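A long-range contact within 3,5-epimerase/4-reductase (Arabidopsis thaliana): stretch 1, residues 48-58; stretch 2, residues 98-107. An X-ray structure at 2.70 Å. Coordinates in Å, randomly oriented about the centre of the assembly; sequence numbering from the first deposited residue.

Stretch 1 (48-58) DRQSIVADIES
Stretch 2 (98-107) ADICREKGLV

Two helices that pack at a modest angle often follow one plan: an apolar knob at the centre, charged pairs towards the ends. The contact between residues 48-58 and 98-107 of this epimerase/reductase is a compact example. Helix 49-58 and helix 98-103 run in broadly the same direction, their axes crossing at -40° and approaching to 10.4 Å. In register, the CA atoms of Val53 and Ile100 lie 7.0 Å apart and those of Ile56 and Cys101 8.5 Å apart. Residues 50-58 and 98-103 have helical phi/psi near -60°/-40°, and Arg49 enters at -38°/-60°; the second helix ends in a Schellman motif, in which Gly105 (phi 76°, psi 7°) leaves the helix, Leu106 N bonds to Cys101 O at 2.7 Å, and Leu106 turns extended (-84°, 129°).

Apolar packing centres on Ile100, a knob among Arg49, Ile52, Val53 and Ile56. With chi1 m and chi2 t, its CD1 lies 3.7 Å from Val53 CG2 (Val53 chi1 t) and 3.9 Å from Ile52 CB, while its CG2 lies 4.2 Å from Ile56 CG1. Ile56, m at both chi angles, also packs further along the second stretch: its CG2 is 3.6 Å from Leu106 CD2 and 3.7 Å from Lys104 CD.

Charge pairing comes from long side chains. Arg49 starts sideways but, with chi1 to chi3 m, t, p and chi4 93°, brings its guanidinium to Asp99 (chi1 t, chi2 -97°). Arg49 NH2 donates to Asp99 OD1 at 3.1 Å within a salt bridge; Arg49 NH1 adds a weak bond to Asp99 OD1 at 3.4 Å. The carboxylate oxygen lies at the guanidinium edge, leaving one face to cover Ile100, with Arg49 NH2 3.4 Å from Ile100 CG1. Further along, Lys104 (m, -145°, t, t) extends to Glu57 (m, -146°, 63°), where Lys104 NZ and Glu57 OE1 form a long salt bridge of 3.9 Å.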

# COMPACT_ATOMS: atom_id res chain seq x y z
N ASP A 48 11.50 -11.31 -1.29
CA ASP A 48 12.60 -11.90 -2.05
C ASP A 48 12.09 -12.70 -3.24
O ASP A 48 11.99 -13.92 -3.15
CB ASP A 48 13.46 -12.79 -1.15
N ARG A 49 11.78 -12.00 -4.33
CA ARG A 49 11.28 -12.62 -5.56
C ARG A 49 11.95 -13.94 -5.88
O ARG A 49 11.31 -14.97 -5.96
CB ARG A 49 11.52 -11.71 -6.77
CG ARG A 49 10.88 -10.37 -6.71
CD ARG A 49 11.03 -9.69 -8.05
NE ARG A 49 10.27 -10.36 -9.10
CZ ARG A 49 9.03 -10.03 -9.45
NH1 ARG A 49 8.41 -9.04 -8.81
NH2 ARG A 49 8.40 -10.68 -10.42
N GLN A 50 13.27 -13.88 -6.05
CA GLN A 50 14.03 -15.02 -6.51
C GLN A 50 13.77 -16.23 -5.60
O GLN A 50 13.69 -17.35 -6.09
CB GLN A 50 15.53 -14.67 -6.62
CG GLN A 50 16.28 -15.37 -7.78
CD GLN A 50 15.69 -15.09 -9.17
OE1 GLN A 50 15.16 -14.00 -9.45
NE2 GLN A 50 15.79 -16.08 -10.07
N SER A 51 13.59 -15.98 -4.31
CA SER A 51 13.21 -17.04 -3.36
C SER A 51 11.86 -17.70 -3.73
O SER A 51 11.72 -18.93 -3.68
CB SER A 51 13.15 -16.51 -1.93
OG SER A 51 14.30 -15.74 -1.61
N ILE A 52 10.89 -16.87 -4.09
CA ILE A 52 9.57 -17.32 -4.53
C ILE A 52 9.62 -17.89 -5.95
O ILE A 52 9.01 -18.95 -6.22
CB ILE A 52 8.55 -16.16 -4.50
CG1 ILE A 52 8.68 -15.36 -3.21
CG2 ILE A 52 7.14 -16.69 -4.69
CD1 ILE A 52 8.46 -16.19 -1.99
N VAL A 53 10.33 -17.20 -6.85
CA VAL A 53 10.52 -17.69 -8.22
C VAL A 53 11.08 -19.11 -8.22
O VAL A 53 10.70 -19.95 -9.04
CB VAL A 53 11.43 -16.75 -9.08
CG1 VAL A 53 11.53 -17.25 -10.52
CG2 VAL A 53 10.89 -15.33 -9.08
N ALA A 54 11.97 -19.39 -7.26
CA ALA A 54 12.58 -20.71 -7.13
C ALA A 54 11.56 -21.79 -6.74
O ALA A 54 11.51 -22.87 -7.35
CB ALA A 54 13.71 -20.65 -6.12
N ASP A 55 10.77 -21.48 -5.73
CA ASP A 55 9.67 -22.34 -5.31
C ASP A 55 8.74 -22.71 -6.47
O ASP A 55 8.38 -23.87 -6.60
CB ASP A 55 8.84 -21.65 -4.21
CG ASP A 55 9.60 -21.48 -2.92
OD1 ASP A 55 10.84 -21.63 -2.93
OD2 ASP A 55 8.96 -21.17 -1.89
N ILE A 56 8.36 -21.73 -7.30
CA ILE A 56 7.41 -22.02 -8.38
C ILE A 56 8.02 -23.00 -9.38
O ILE A 56 7.34 -23.88 -9.90
CB ILE A 56 6.94 -20.76 -9.12
CG1 ILE A 56 6.44 -19.69 -8.15
CG2 ILE A 56 5.88 -21.13 -10.17
CD1 ILE A 56 5.10 -19.93 -7.58
N GLU A 57 9.31 -22.85 -9.65
CA GLU A 57 9.97 -23.75 -10.59
C GLU A 57 10.26 -25.13 -9.99
O GLU A 57 10.11 -26.16 -10.66
CB GLU A 57 11.23 -23.10 -11.16
CG GLU A 57 10.95 -21.71 -11.73
CD GLU A 57 11.80 -21.38 -12.94
OE1 GLU A 57 11.64 -22.08 -13.97
OE2 GLU A 57 12.60 -20.42 -12.86
N SER A 58 10.64 -25.14 -8.72
CA SER A 58 10.88 -26.38 -7.98
C SER A 58 9.60 -27.22 -7.80
O SER A 58 9.62 -28.43 -8.00
CB SER A 58 11.53 -26.07 -6.63
OG SER A 58 11.72 -27.24 -5.87
N ALA A 98 1.85 -12.04 -5.61
CA ALA A 98 0.77 -11.86 -6.59
C ALA A 98 1.32 -11.64 -8.00
O ALA A 98 0.78 -12.13 -8.97
CB ALA A 98 -0.11 -10.70 -6.19
N ASP A 99 2.41 -10.89 -8.07
CA ASP A 99 3.04 -10.48 -9.31
C ASP A 99 3.58 -11.67 -10.07
O ASP A 99 3.26 -11.89 -11.24
CB ASP A 99 4.19 -9.52 -8.99
CG ASP A 99 4.67 -8.77 -10.20
OD1 ASP A 99 5.66 -9.20 -10.82
OD2 ASP A 99 4.04 -7.74 -10.53
N ILE A 100 4.42 -12.42 -9.37
CA ILE A 100 5.03 -13.63 -9.89
C ILE A 100 3.97 -14.66 -10.33
O ILE A 100 4.10 -15.27 -11.39
CB ILE A 100 6.02 -14.21 -8.85
CG1 ILE A 100 7.18 -13.24 -8.62
CG2 ILE A 100 6.52 -15.59 -9.25
CD1 ILE A 100 8.08 -13.62 -7.46
N CYS A 101 2.92 -14.82 -9.53
CA CYS A 101 1.85 -15.72 -9.91
C CYS A 101 1.13 -15.20 -11.18
O CYS A 101 0.78 -15.98 -12.07
CB CYS A 101 0.86 -15.93 -8.76
SG CYS A 101 1.51 -16.80 -7.31
N ARG A 102 0.92 -13.89 -11.25
CA ARG A 102 0.22 -13.32 -12.39
C ARG A 102 1.02 -13.53 -13.67
O ARG A 102 0.49 -14.02 -14.67
CB ARG A 102 -0.06 -11.84 -12.17
CG ARG A 102 -0.86 -11.23 -13.28
CD ARG A 102 -0.88 -9.72 -13.17
NE ARG A 102 -1.38 -9.11 -14.40
CZ ARG A 102 -0.60 -8.69 -15.39
NH1 ARG A 102 0.72 -8.81 -15.30
NH2 ARG A 102 -1.14 -8.15 -16.47
N GLU A 103 2.31 -13.18 -13.63
CA GLU A 103 3.20 -13.45 -14.74
C GLU A 103 3.12 -14.91 -15.19
O GLU A 103 3.09 -15.20 -16.39
CB GLU A 103 4.64 -13.07 -14.38
CG GLU A 103 5.53 -12.74 -15.60
CD GLU A 103 6.37 -13.93 -16.11
OE1 GLU A 103 6.46 -14.97 -15.39
OE2 GLU A 103 6.95 -13.83 -17.23
N LYS A 104 3.06 -15.84 -14.23
CA LYS A 104 3.08 -17.27 -14.56
C LYS A 104 1.71 -17.88 -14.85
O LYS A 104 1.61 -19.09 -15.08
CB LYS A 104 3.85 -18.07 -13.50
CG LYS A 104 5.32 -17.71 -13.43
CD LYS A 104 6.19 -18.92 -13.12
CE LYS A 104 7.68 -18.65 -13.37
NZ LYS A 104 8.52 -19.88 -13.19
N GLY A 105 0.67 -17.05 -14.84
CA GLY A 105 -0.68 -17.54 -15.08
C GLY A 105 -1.29 -18.27 -13.90
O GLY A 105 -2.37 -18.84 -14.00
N LEU A 106 -0.60 -18.25 -12.77
CA LEU A 106 -1.01 -19.01 -11.58
C LEU A 106 -2.06 -18.27 -10.73
O LEU A 106 -1.88 -17.08 -10.36
CB LEU A 106 0.21 -19.36 -10.72
CG LEU A 106 0.91 -20.75 -10.72
CD1 LEU A 106 0.27 -21.76 -11.67
CD2 LEU A 106 2.43 -20.62 -10.96
N VAL A 107 -3.14 -18.98 -10.41
CA VAL A 107 -4.14 -18.50 -9.45
C VAL A 107 -3.60 -18.52 -8.01
O VAL A 107 -2.97 -19.48 -7.56
CB VAL A 107 -5.44 -19.32 -9.51
CG1 VAL A 107 -6.40 -18.86 -8.42
CG2 VAL A 107 -6.09 -19.18 -10.89